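Local coordinates for ribonucleoside-diphosphate reductase, alpha chain (Actinobacillus ureae ATCC 25976, PDB 6DQX), which probably reduces ribonucleoside diphosphates to the deoxyribonucleotides needed for DNA synthesis, as the catalytic subunit of a class Id ribonucleotide reductase, at residues A[432-437]-A[494-500]; A[295-300]-A[375-380]; A[274-278]-A[413-417]; A[29-33]-A[52-56]. All coordinates share one frame; numbering follows the deposited sequence.

Interaction 1. Residues A[432-437]-A[494-500]; sequences EPFKSN and FKTFSEI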
loop_
_atom_site.group_PDB
_atom_site.type_symbol
_atom_site.label_atom_id
_atom_site.label_comp_id
_atom_site.label_asym_id
_atom_site.label_seq_id
_atom_site.Cartn_x
_atom_site.Cartn_y
_atom_site.Cartn_z
ATOM N N GLU A 432 7.226 11.103 -33.920
ATOM C CA GLU A 432 6.172 10.264 -34.471
ATOM C C GLU A 432 5.566 10.952 -35.705
ATOM O O GLU A 432 5.456 12.176 -35.742
ATOM C CB GLU A 432 5.122 10.091 -33.360
ATOM C CG GLU A 432 4.307 8.830 -33.355
ATOM C CD GLU A 432 3.481 8.705 -32.080
ATOM O OE1 GLU A 432 2.343 9.164 -32.102
ATOM O OE2 GLU A 432 3.979 8.173 -31.056
ATOM N N PRO A 433 5.123 10.170 -36.712
ATOM C CA PRO A 433 4.348 10.810 -37.764
ATOM C C PRO A 433 3.026 11.348 -37.228
ATOM O O PRO A 433 2.464 10.792 -36.275
ATOM C CB PRO A 433 4.077 9.662 -38.760
ATOM C CG PRO A 433 5.100 8.613 -38.451
ATOM C CD PRO A 433 5.323 8.734 -36.969
ATOM N N PHE A 434 2.546 12.427 -37.825
ATOM C CA PHE A 434 1.162 12.842 -37.682
ATOM C C PHE A 434 0.221 11.678 -37.890
ATOM O O PHE A 434 0.391 10.897 -38.822
ATOM C CB PHE A 434 0.794 13.923 -38.692
ATOM C CG PHE A 434 1.214 15.310 -38.312
ATOM C CD1 PHE A 434 0.732 15.919 -37.153
ATOM C CD2 PHE A 434 2.024 16.058 -39.161
ATOM C CE1 PHE A 434 1.084 17.217 -36.833
ATOM C CE2 PHE A 434 2.379 17.369 -38.842
ATOM C CZ PHE A 434 1.897 17.953 -37.680
ATOM N N LYS A 435 -0.776 11.585 -37.009
ATOM C CA LYS A 435 -1.776 10.539 -37.109
ATOM C C LYS A 435 -2.456 10.666 -38.450
ATOM O O LYS A 435 -2.524 9.709 -39.200
ATOM C CB LYS A 435 -2.814 10.656 -35.994
ATOM C CG LYS A 435 -3.824 9.512 -36.007
ATOM C CD LYS A 435 -4.736 9.534 -34.782
ATOM C CE LYS A 435 -5.737 10.679 -34.832
ATOM N NZ LYS A 435 -6.976 10.326 -34.086
ATOM N N SER A 436 -2.931 11.869 -38.746
ATOM C CA SER A 436 -3.504 12.147 -40.043
ATOM C C SER A 436 -3.540 13.654 -40.339
ATOM O O SER A 436 -3.153 14.486 -39.510
ATOM C CB SER A 436 -4.904 11.531 -40.130
ATOM O OG SER A 436 -5.843 12.343 -39.455
ATOM N N ASN A 437 -4.013 13.979 -41.535
ATOM C CA ASN A 437 -4.026 15.366 -42.021
ATOM C C ASN A 437 -5.220 16.200 -41.569
ATOM O O ASN A 437 -5.218 17.419 -41.738
ATOM C CB ASN A 437 -3.960 15.345 -43.535
ATOM C CG ASN A 437 -2.681 14.732 -44.027
ATOM O OD1 ASN A 437 -1.620 15.340 -43.885
ATOM N ND2 ASN A 437 -2.757 13.541 -44.592
ATOM N N PHE A 494 2.428 13.531 -47.483
ATOM C CA PHE A 494 1.299 13.584 -46.549
ATOM C C PHE A 494 0.676 12.229 -46.188
ATOM O O PHE A 494 -0.466 12.180 -45.713
ATOM C CB PHE A 494 0.259 14.595 -47.077
ATOM C CG PHE A 494 0.799 15.982 -47.153
ATOM C CD1 PHE A 494 1.025 16.698 -46.002
ATOM C CD2 PHE A 494 1.175 16.545 -48.372
ATOM C CE1 PHE A 494 1.563 17.971 -46.041
ATOM C CE2 PHE A 494 1.713 17.815 -48.426
ATOM C CZ PHE A 494 1.920 18.531 -47.260
ATOM N N LYS A 495 1.421 11.134 -46.364
ATOM C CA LYS A 495 1.008 9.856 -45.800
ATOM C C LYS A 495 0.780 10.007 -44.286
ATOM O O LYS A 495 1.513 10.737 -43.593
ATOM C CB LYS A 495 2.050 8.764 -46.022
ATOM C CG LYS A 495 2.078 8.144 -47.400
ATOM C CD LYS A 495 3.114 7.027 -47.397
ATOM C CE LYS A 495 3.475 6.581 -48.792
ATOM N NZ LYS A 495 2.516 5.602 -49.326
ATOM N N THR A 496 -0.242 9.313 -43.800
ATOM C CA THR A 496 -0.570 9.233 -42.357
ATOM C C THR A 496 0.344 8.229 -41.656
ATOM O O THR A 496 0.981 7.411 -42.310
ATOM C CB THR A 496 -2.018 8.734 -42.172
ATOM O OG1 THR A 496 -2.155 7.442 -42.771
ATOM C CG2 THR A 496 -2.992 9.681 -42.826
ATOM N N PHE A 497 0.370 8.251 -40.323
ATOM C CA PHE A 497 1.138 7.275 -39.513
ATOM C C PHE A 497 0.819 5.838 -39.985
ATOM O O PHE A 497 1.724 5.028 -40.228
ATOM C CB PHE A 497 0.780 7.451 -38.024
ATOM C CG PHE A 497 1.716 6.782 -37.027
ATOM C CD1 PHE A 497 2.785 5.952 -37.385
ATOM C CD2 PHE A 497 1.489 6.993 -35.667
ATOM C CE1 PHE A 497 3.603 5.379 -36.417
ATOM C CE2 PHE A 497 2.298 6.410 -34.697
ATOM C CZ PHE A 497 3.357 5.598 -35.067
ATOM N N SER A 498 -0.470 5.532 -40.143
ATOM C CA SER A 498 -0.902 4.195 -40.586
ATOM C C SER A 498 -0.395 3.786 -41.993
ATOM O O SER A 498 -0.176 2.603 -42.260
ATOM C CB SER A 498 -2.435 4.082 -40.530
ATOM O OG SER A 498 -3.051 4.972 -41.434
ATOM N N GLU A 499 -0.216 4.760 -42.873
ATOM C CA GLU A 499 0.252 4.526 -44.248
ATOM C C GLU A 499 1.778 4.443 -44.394
ATOM O O GLU A 499 2.291 4.063 -45.452
ATOM C CB GLU A 499 -0.301 5.634 -45.155
ATOM C CG GLU A 499 -1.818 5.544 -45.348
ATOM C CD GLU A 499 -2.465 6.828 -45.876
ATOM O OE1 GLU A 499 -1.862 7.931 -45.785
ATOM O OE2 GLU A 499 -3.622 6.733 -46.359
ATOM N N ILE A 500 2.503 4.829 -43.344
ATOM C CA ILE A 500 3.958 4.895 -43.365
ATOM C C ILE A 500 4.553 3.532 -43.018
ATOM O O ILE A 500 3.977 2.756 -42.248
ATOM C CB ILE A 500 4.454 6.051 -42.437
ATOM C CG1 ILE A 500 4.178 7.396 -43.109
ATOM C CG2 ILE A 500 5.944 5.946 -42.128
ATOM C CD1 ILE A 500 4.228 8.615 -42.221
HETATM O O HOH W 1 0.708 12.012 -41.370
HETATM O O HOH W 2 -2.776 7.040 -39.208
#
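Pro433 lies over one face of the Phe497 ring, its CD 3.9 Å from the ring centroid and displaced toward the rim, a CH-pi contact. The ring is brought there by a first torsion that puts CG of Phe497 anti to the backbone N (chi1 -165°). Glu432 meets the far end of the same ring, with CG 3.4 Å from CE2 of Phe497, and its carboxylate plane is turned 25° from the ring. That carboxylate is anchored by Lys418 through a salt bridge at OE1 and by Asn523 at OE2. Three residues after Phe497, Ile500 also reaches the proline, its CD1 touching Pro433 CB at 3.6 Å.

The backbones meet through Phe497 N, which is shared between two weak hydrogen bonds, to Phe434 O at 3.0 Å and to Lys435 O at 3.4 Å. Two waters reinforce this seam, one joining Phe434 O to Lys495 O, the other Lys435 O to Ser498 N. At the remaining end Asn437 ND2 donates to Phe494 O over 2.9 Å in a nearly straight bond (174°), which lies in the plane of both the amide and the carbonyl. A second bond, to Gly478 O, helps fix the rotation of this amide, whose OD1 looks toward the Phe494 ring.

The contact thus joins two loops of the barrel region, following helices 418-423 and 488-493. Helix 353-359 packs on Pro433, Phe434 and Phe494, helix 453-461 on Asn437 and Phe494, and Met525 of strand 524-525 on Phe497.

Interaction 2. Residues A[295-300]-A[375-380]; sequences MNLLYF and LIFKTL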
loop_
_atom_site.group_PDB
_atom_site.type_symbol
_atom_site.label_atom_id
_atom_site.label_comp_id
_atom_site.label_asym_id
_atom_site.label_seq_id
_atom_site.Cartn_x
_atom_site.Cartn_y
_atom_site.Cartn_z
ATOM N N MET A 295 13.041 20.591 -27.677
ATOM C CA MET A 295 13.321 21.493 -28.790
ATOM C C MET A 295 12.331 21.276 -29.929
ATOM O O MET A 295 12.069 20.159 -30.304
ATOM C CB MET A 295 14.737 21.269 -29.309
ATOM C CG MET A 295 15.853 21.672 -28.341
ATOM S SD MET A 295 15.902 23.397 -27.853
ATOM C CE MET A 295 16.041 24.239 -29.422
ATOM N N ASN A 296 11.835 22.370 -30.510
ATOM C CA ASN A 296 10.877 22.297 -31.596
ATOM C C ASN A 296 11.655 22.200 -32.895
ATOM O O ASN A 296 12.170 23.212 -33.395
ATOM C CB ASN A 296 10.006 23.550 -31.623
ATOM C CG ASN A 296 8.881 23.467 -32.617
ATOM O OD1 ASN A 296 8.773 22.515 -33.377
ATOM N ND2 ASN A 296 8.053 24.522 -32.664
ATOM N N LEU A 297 11.695 20.999 -33.448
ATOM C CA LEU A 297 12.452 20.755 -34.691
ATOM C C LEU A 297 11.874 21.450 -35.919
ATOM O O LEU A 297 12.589 21.605 -36.926
ATOM C CB LEU A 297 12.560 19.273 -34.962
ATOM C CG LEU A 297 13.204 18.435 -33.857
ATOM C CD1 LEU A 297 13.392 17.012 -34.321
ATOM C CD2 LEU A 297 14.521 18.995 -33.338
ATOM N N LEU A 298 10.612 21.898 -35.865
ATOM C CA LEU A 298 10.068 22.700 -36.972
ATOM C C LEU A 298 10.995 23.863 -37.317
ATOM O O LEU A 298 11.132 24.243 -38.499
ATOM C CB LEU A 298 8.677 23.234 -36.623
ATOM C CG LEU A 298 8.001 24.176 -37.636
ATOM C CD1 LEU A 298 7.912 23.500 -38.989
ATOM C CD2 LEU A 298 6.608 24.553 -37.145
ATOM N N TYR A 299 11.627 24.438 -36.297
ATOM C CA TYR A 299 12.497 25.583 -36.474
ATOM C C TYR A 299 13.979 25.267 -36.432
ATOM O O TYR A 299 14.790 26.155 -36.178
ATOM C CB TYR A 299 12.113 26.654 -35.432
ATOM C CG TYR A 299 10.679 27.111 -35.563
ATOM C CD1 TYR A 299 10.188 27.605 -36.777
ATOM C CD2 TYR A 299 9.791 27.038 -34.478
ATOM C CE1 TYR A 299 8.871 28.011 -36.908
ATOM C CE2 TYR A 299 8.464 27.437 -34.608
ATOM C CZ TYR A 299 8.011 27.935 -35.813
ATOM O OH TYR A 299 6.701 28.343 -35.941
ATOM N N PHE A 300 14.352 24.011 -36.691
ATOM C CA PHE A 300 15.767 23.600 -36.645
ATOM C C PHE A 300 16.679 24.545 -37.422
ATOM O O PHE A 300 17.726 24.979 -36.913
ATOM C CB PHE A 300 15.948 22.169 -37.158
ATOM C CG PHE A 300 17.385 21.723 -37.201
ATOM C CD1 PHE A 300 18.081 21.449 -36.030
ATOM C CD2 PHE A 300 18.057 21.612 -38.416
ATOM C CE1 PHE A 300 19.417 21.071 -36.063
ATOM C CE2 PHE A 300 19.392 21.224 -38.446
ATOM C CZ PHE A 300 20.071 20.950 -37.280
ATOM N N LEU A 375 21.722 14.756 -38.974
ATOM C CA LEU A 375 22.173 16.127 -38.762
ATOM C C LEU A 375 21.596 16.706 -37.470
ATOM O O LEU A 375 22.312 17.256 -36.649
ATOM C CB LEU A 375 21.741 17.009 -39.937
ATOM C CG LEU A 375 22.050 18.496 -39.778
ATOM C CD1 LEU A 375 23.554 18.737 -39.617
ATOM C CD2 LEU A 375 21.474 19.243 -40.952
ATOM N N ILE A 376 20.293 16.593 -37.331
ATOM C CA ILE A 376 19.605 17.177 -36.172
ATOM C C ILE A 376 20.090 16.585 -34.859
ATOM O O ILE A 376 20.473 17.327 -33.919
ATOM C CB ILE A 376 18.079 17.029 -36.324
ATOM C CG1 ILE A 376 17.607 18.029 -37.393
ATOM C CG2 ILE A 376 17.360 17.271 -34.997
ATOM C CD1 ILE A 376 16.147 17.935 -37.763
ATOM N N PHE A 377 20.112 15.263 -34.795
ATOM C CA PHE A 377 20.455 14.605 -33.521
ATOM C C PHE A 377 21.937 14.673 -33.192
ATOM O O PHE A 377 22.292 14.798 -32.041
ATOM C CB PHE A 377 19.835 13.236 -33.473
ATOM C CG PHE A 377 18.353 13.319 -33.313
ATOM C CD1 PHE A 377 17.790 13.528 -32.050
ATOM C CD2 PHE A 377 17.528 13.281 -34.399
ATOM C CE1 PHE A 377 16.427 13.642 -31.922
ATOM C CE2 PHE A 377 16.176 13.429 -34.284
ATOM C CZ PHE A 377 15.618 13.582 -33.022
ATOM N N LYS A 378 22.794 14.709 -34.219
ATOM C CA LYS A 378 24.203 14.983 -34.006
ATOM C C LYS A 378 24.423 16.373 -33.418
ATOM O O LYS A 378 25.254 16.564 -32.499
ATOM C CB LYS A 378 25.006 14.788 -35.314
ATOM C CG LYS A 378 26.527 14.953 -35.138
ATOM C CD LYS A 378 27.262 14.608 -36.446
ATOM C CE LYS A 378 28.769 14.545 -36.239
ATOM N NZ LYS A 378 29.374 15.905 -36.241
ATOM N N THR A 379 23.726 17.354 -33.973
ATOM C CA THR A 379 23.825 18.739 -33.517
ATOM C C THR A 379 23.381 18.855 -32.060
ATOM O O THR A 379 24.050 19.484 -31.230
ATOM C CB THR A 379 22.971 19.670 -34.387
ATOM O OG1 THR A 379 23.401 19.582 -35.766
ATOM C CG2 THR A 379 23.068 21.095 -33.941
ATOM N N LEU A 380 22.250 18.243 -31.770
ATOM C CA LEU A 380 21.753 18.251 -30.365
ATOM C C LEU A 380 22.684 17.566 -29.370
ATOM O O LEU A 380 22.921 18.096 -28.280
ATOM C CB LEU A 380 20.347 17.678 -30.311
ATOM C CG LEU A 380 19.285 18.663 -30.819
ATOM C CD1 LEU A 380 17.943 17.942 -30.904
ATOM C CD2 LEU A 380 19.209 19.927 -29.984
#
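Leu375 and Thr379, both of which touch the Phe300 ring, are tied together at Leu375 O: the Thr379 hydroxyl OG1 donates to it at 2.7 Å and Thr379 N at 3.0 Å, from opposite faces of the carbonyl plane. The bond fixes the rotation of the threonine, whose OG1 comes to the edge of the Phe300 ring, in its plane, 3.9 Å from CZ. Ile376 supplies the main contact, a CH-pi interaction in which CG1 sits over the centre of the Phe300 ring, 3.5 Å from the centroid and 3° off the normal. Phe300 extends to the helix because its CG stands anti to the backbone N (chi1 177°).

The arrangement packs helix 367-395 on the end of barrel strand 288-296 and the turn leading into helix 300-303. Val350 of strand 347-351, the parallel neighbour of strand 288-296, touches Leu297, Phe377 and Leu380 alike. The branch methyl of Ile376, CG2, meets Leu297 CD2 at 3.7 Å, while Met295 CG approaches Leu380 CD2 at 4.1 Å. The turn itself is shaped by an Asx turn, Asn296 OD1 accepting from Leu298 N, and Trp303 meets the Phe300 ring edge-to-face.

Interaction 3. Residues A[274-278]-A[413-417]; sequences LCTEI and SIAPT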
loop_
_atom_site.group_PDB
_atom_site.type_symbol
_atom_site.label_atom_id
_atom_site.label_comp_id
_atom_site.label_asym_id
_atom_site.label_seq_id
_atom_site.Cartn_x
_atom_site.Cartn_y
_atom_site.Cartn_z
ATOM N N LEU A 274 7.668 5.149 -16.998
ATOM C CA LEU A 274 6.287 5.017 -17.450
ATOM C C LEU A 274 6.142 5.069 -18.976
ATOM O O LEU A 274 5.307 4.366 -19.535
ATOM C CB LEU A 274 5.452 6.127 -16.823
ATOM C CG LEU A 274 3.960 6.123 -17.091
ATOM C CD1 LEU A 274 3.336 4.924 -16.418
ATOM C CD2 LEU A 274 3.341 7.408 -16.550
ATOM N N CYS A 275 6.946 5.912 -19.649
ATOM C CA CYS A 275 6.824 6.133 -21.098
ATOM C C CYS A 275 7.913 5.503 -21.983
ATOM O O CYS A 275 7.818 5.619 -23.205
ATOM C CB CYS A 275 6.718 7.627 -21.366
ATOM S SG CYS A 275 5.251 8.352 -20.576
ATOM N N THR A 276 8.855 4.794 -21.356
ATOM C CA THR A 276 9.899 3.940 -21.966
ATOM C C THR A 276 11.098 4.676 -22.581
ATOM O O THR A 276 11.956 4.021 -23.181
ATOM C CB THR A 276 9.386 2.895 -23.007
ATOM O OG1 THR A 276 9.076 3.542 -24.255
ATOM C CG2 THR A 276 8.157 2.152 -22.523
ATOM N N GLU A 277 11.213 5.985 -22.381
ATOM C CA GLU A 277 12.342 6.751 -22.938
ATOM C C GLU A 277 13.516 6.909 -21.954
ATOM O O GLU A 277 14.624 7.289 -22.364
ATOM C CB GLU A 277 11.878 8.149 -23.366
ATOM C CG GLU A 277 11.884 9.257 -22.301
ATOM C CD GLU A 277 10.653 9.310 -21.412
ATOM O OE1 GLU A 277 9.824 8.387 -21.452
ATOM O OE2 GLU A 277 10.486 10.324 -20.709
ATOM N N ILE A 278 13.275 6.668 -20.664
ATOM C CA ILE A 278 14.331 6.889 -19.670
ATOM C C ILE A 278 15.221 5.659 -19.557
ATOM O O ILE A 278 14.753 4.528 -19.657
ATOM C CB ILE A 278 13.706 7.259 -18.296
ATOM C CG1 ILE A 278 12.912 8.578 -18.438
ATOM C CG2 ILE A 278 14.760 7.364 -17.202
ATOM C CD1 ILE A 278 13.764 9.806 -18.706
ATOM N N SER A 413 16.715 12.522 -24.036
ATOM C CA SER A 413 15.755 11.431 -24.066
ATOM C C SER A 413 14.576 11.891 -24.882
ATOM O O SER A 413 14.173 13.063 -24.786
ATOM C CB SER A 413 15.296 11.077 -22.631
ATOM O OG SER A 413 14.591 12.143 -22.043
ATOM N N ILE A 414 13.949 10.983 -25.614
ATOM C CA ILE A 414 12.839 11.393 -26.488
ATOM C C ILE A 414 11.503 10.898 -25.947
ATOM O O ILE A 414 11.012 9.830 -26.304
ATOM C CB ILE A 414 13.067 10.957 -27.969
ATOM C CG1 ILE A 414 14.471 11.321 -28.440
ATOM C CG2 ILE A 414 11.975 11.517 -28.875
ATOM C CD1 ILE A 414 14.852 12.774 -28.284
ATOM N N ALA A 415 10.941 11.699 -25.054
ATOM C CA ALA A 415 9.628 11.428 -24.477
ATOM C C ALA A 415 8.456 11.671 -25.454
ATOM O O ALA A 415 8.593 12.384 -26.455
ATOM C CB ALA A 415 9.445 12.283 -23.242
ATOM N N PRO A 416 7.270 11.123 -25.131
ATOM C CA PRO A 416 6.076 11.462 -25.897
ATOM C C PRO A 416 5.710 12.920 -25.620
ATOM O O PRO A 416 6.048 13.448 -24.562
ATOM C CB PRO A 416 5.001 10.522 -25.307
ATOM C CG PRO A 416 5.754 9.504 -24.519
ATOM C CD PRO A 416 6.935 10.237 -23.994
ATOM N N THR A 417 5.093 13.600 -26.563
ATOM C CA THR A 417 4.828 15.044 -26.376
ATOM C C THR A 417 3.422 15.426 -26.862
ATOM O O THR A 417 3.239 16.509 -27.404
ATOM C CB THR A 417 5.869 15.946 -27.105
ATOM O OG1 THR A 417 5.725 15.794 -28.506
ATOM C CG2 THR A 417 7.287 15.655 -26.706
HETATM O O HOH W 3 12.316 12.355 -20.871
#
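Cys275 and Glu277 belong to a loop whose Asn-Leu-Cys-Thr-Glu sequence, residues 273 to 277, matches the finger loop that enters the ten-stranded alpha/beta barrel of class I ribonucleotide reductases; here they pack on Ala415 and Pro416. In relatives the finger loop reaches the active site, and this one probably does the same; the contact lies about 1 Å from the centre of the chain, measured from its own centre. The facing segment 413-417 leads into helix 418-423. Cys275 lies against the proline ring, with CB 3.7 Å from Pro416 CD, and Tyr551 of strand 549-554 touches both residues.

Glu277 runs alongside the other backbone. Its CB is 3.5 Å from Ile414 O, and a fold at the second torsion (chi2 -84°) brings the carboxylate beside the alanine, OE2 3.4 Å from Ala415 CB. The other oxygen, OE1, accepts from Asn273 ND2, which helps hold the carboxylate in this folded position. Ser521 bridges the two backbones: its OG bonds Cys275 O and, weakly, Ile414 O.

A water also links the two segments, donating to Glu277 OE2 at 2.7 Å and hydrogen-bonded to Ser413 OG at 2.6 Å.

Interaction 4. Residues A[29-33]-A[52-56]; sequences DFEWL and ALERI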
loop_
_atom_site.group_PDB
_atom_site.type_symbol
_atom_site.label_atom_id
_atom_site.label_comp_id
_atom_site.label_asym_id
_atom_site.label_seq_id
_atom_site.Cartn_x
_atom_site.Cartn_y
_atom_site.Cartn_z
ATOM N N ASP A 29 6.146 37.068 -32.396
ATOM C CA ASP A 29 6.432 36.489 -31.085
ATOM C C ASP A 29 5.157 35.866 -30.522
ATOM O O ASP A 29 4.063 36.461 -30.594
ATOM C CB ASP A 29 6.952 37.537 -30.076
ATOM C CG ASP A 29 8.414 37.883 -30.254
ATOM O OD1 ASP A 29 9.103 37.321 -31.119
ATOM O OD2 ASP A 29 8.899 38.712 -29.465
ATOM N N PHE A 30 5.307 34.668 -29.953
ATOM C CA PHE A 30 4.224 33.918 -29.316
ATOM C C PHE A 30 3.075 33.573 -30.244
ATOM O O PHE A 30 1.950 33.386 -29.797
ATOM C CB PHE A 30 3.749 34.596 -28.031
ATOM C CG PHE A 30 4.824 34.699 -26.998
ATOM C CD1 PHE A 30 5.214 33.565 -26.267
ATOM C CD2 PHE A 30 5.482 35.896 -26.781
ATOM C CE1 PHE A 30 6.233 33.646 -25.331
ATOM C CE2 PHE A 30 6.504 35.985 -25.848
ATOM C CZ PHE A 30 6.883 34.862 -25.130
ATOM N N GLU A 31 3.370 33.379 -31.526
ATOM C CA GLU A 31 2.324 32.932 -32.449
ATOM C C GLU A 31 1.693 31.631 -31.984
ATOM O O GLU A 31 0.481 31.437 -32.118
ATOM C CB GLU A 31 2.856 32.784 -33.869
ATOM C CG GLU A 31 1.772 32.417 -34.881
ATOM C CD GLU A 31 2.319 32.214 -36.264
ATOM O OE1 GLU A 31 2.229 33.153 -37.073
ATOM O OE2 GLU A 31 2.837 31.114 -36.540
ATOM N N TRP A 32 2.531 30.737 -31.451
ATOM C CA TRP A 32 2.101 29.460 -30.879
ATOM C C TRP A 32 1.079 29.555 -29.759
ATOM O O TRP A 32 0.258 28.661 -29.597
ATOM C CB TRP A 32 3.320 28.661 -30.375
ATOM C CG TRP A 32 4.091 29.256 -29.220
ATOM C CD1 TRP A 32 5.184 30.054 -29.298
ATOM C CD2 TRP A 32 3.868 29.031 -27.825
ATOM N NE1 TRP A 32 5.646 30.353 -28.068
ATOM C CE2 TRP A 32 4.863 29.736 -27.131
ATOM C CE3 TRP A 32 2.943 28.281 -27.096
ATOM C CZ2 TRP A 32 4.950 29.742 -25.742
ATOM C CZ3 TRP A 32 3.006 28.295 -25.717
ATOM C CH2 TRP A 32 4.020 29.023 -25.044
ATOM N N LEU A 33 1.159 30.624 -28.987
ATOM C CA LEU A 33 0.282 30.876 -27.856
ATOM C C LEU A 33 -1.009 31.517 -28.363
ATOM O O LEU A 33 -1.264 32.700 -28.151
ATOM C CB LEU A 33 1.008 31.764 -26.847
ATOM C CG LEU A 33 0.384 32.002 -25.476
ATOM C CD1 LEU A 33 0.043 30.690 -24.802
ATOM C CD2 LEU A 33 1.380 32.786 -24.624
ATOM N N ALA A 52 -0.823 32.865 -19.120
ATOM C CA ALA A 52 0.285 32.117 -19.770
ATOM C C ALA A 52 1.550 32.965 -19.939
ATOM O O ALA A 52 2.635 32.542 -19.576
ATOM C CB ALA A 52 -0.161 31.571 -21.108
ATOM N N LEU A 53 1.411 34.190 -20.451
ATOM C CA LEU A 53 2.581 35.046 -20.643
ATOM C C LEU A 53 3.241 35.398 -19.325
ATOM O O LEU A 53 4.447 35.392 -19.218
ATOM C CB LEU A 53 2.222 36.335 -21.411
ATOM C CG LEU A 53 1.870 36.210 -22.893
ATOM C CD1 LEU A 53 1.270 37.510 -23.449
ATOM C CD2 LEU A 53 3.106 35.788 -23.684
ATOM N N GLU A 54 2.444 35.722 -18.313
ATOM C CA GLU A 54 2.966 36.031 -16.989
ATOM C C GLU A 54 3.776 34.861 -16.419
ATOM O O GLU A 54 4.843 35.031 -15.828
ATOM C CB GLU A 54 1.764 36.342 -16.099
ATOM C CG GLU A 54 2.047 36.799 -14.713
ATOM C CD GLU A 54 0.785 37.346 -14.071
ATOM O OE1 GLU A 54 -0.343 36.868 -14.390
ATOM O OE2 GLU A 54 0.929 38.263 -13.256
ATOM N N ARG A 55 3.234 33.674 -16.589
ATOM C CA ARG A 55 3.907 32.457 -16.145
ATOM C C ARG A 55 5.268 32.275 -16.856
ATOM O O ARG A 55 6.268 31.951 -16.204
ATOM C CB ARG A 55 2.974 31.266 -16.380
ATOM C CG ARG A 55 3.462 29.927 -15.863
ATOM C CD ARG A 55 3.513 29.839 -14.360
ATOM N NE ARG A 55 4.181 28.597 -13.971
ATOM C CZ ARG A 55 5.140 28.454 -13.065
ATOM N NH1 ARG A 55 5.585 29.471 -12.350
ATOM N NH2 ARG A 55 5.661 27.238 -12.869
ATOM N N ILE A 56 5.317 32.535 -18.157
ATOM C CA ILE A 56 6.568 32.357 -18.919
ATOM C C ILE A 56 7.634 33.327 -18.427
ATOM O O ILE A 56 8.785 32.958 -18.222
ATOM C CB ILE A 56 6.343 32.493 -20.435
ATOM C CG1 ILE A 56 5.449 31.356 -20.952
ATOM C CG2 ILE A 56 7.662 32.548 -21.186
ATOM C CD1 ILE A 56 4.774 31.692 -22.267
#
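Leu53 CD2 caps the middle of one face of the Phe30 ring, 3.8 Å from its centroid and only 6° off the normal, in a CH-pi contact. The same methyl presses on Leu33, meeting its CD2 at 3.6 Å, and so touches both an aromatic face and an aliphatic branch. With CG opposite the backbone N (chi1 -171°), Leu33 extends to the helix and spreads its two methyls over neighbouring positions, CD1 turning to Ala52, 3.8 Å from CB. One turn further on, Ile56 points its CD1 at two aromatic side chains, 3.9 Å from Phe30 CE1 and equally far from Trp32 CH2. The two rings also meet each other: Trp32 CZ2 lies at the edge of the Phe30 ring, in its plane.

Ala52, Leu53 and Ile56 make up one face of the first turns of helix 52-67, and the 29-33 segment lies just ahead of helix 35-44, so the contact brings the chain ahead of that helix against the next one, within the helical region at the start of the modelled chain. Leu41 of helix 35-44 touches Leu33 and Ala52, on the buried part of the contact, whereas Leu53 lies at the surface.

The segment keeps its shape through a backbone bond from Leu33 N to Phe30 O, 3.0 Å long, with Phe30 itself in a left-handed conformation (phi 60°). Farther out, helix 72-82 backs the segment: Tyr77 meets the Phe30 ring edge-to-face, Met80 O accepts from Trp32 NE1, and Arg82 forms a salt bridge with Asp29. Trp92 of helix 89-94 touches both Trp32 and Ile56, and Leu424 packs against the indole.

Interaction 3 lies almost at the centre of the chain, in what is probably the active-site region, and the others lie 17 to 25 Å from it, centre to centre. Interaction 2 is nested inside the loop closed by interaction 3, their centres 17 Å apart, and the two touch where Phe377 CE1 packs on Ile414 CD1 at 4.1 Å. Interaction 1 opens later in sequence, its centre about 20 Å from those of both interactions 2 and 3. Interaction 4 comes first along the chain and approaches interaction 2 to about 5 Å between nearest atoms. Its helix 52-67 also carries His65, a magnesium ligand, although no metal is bound to this chain there.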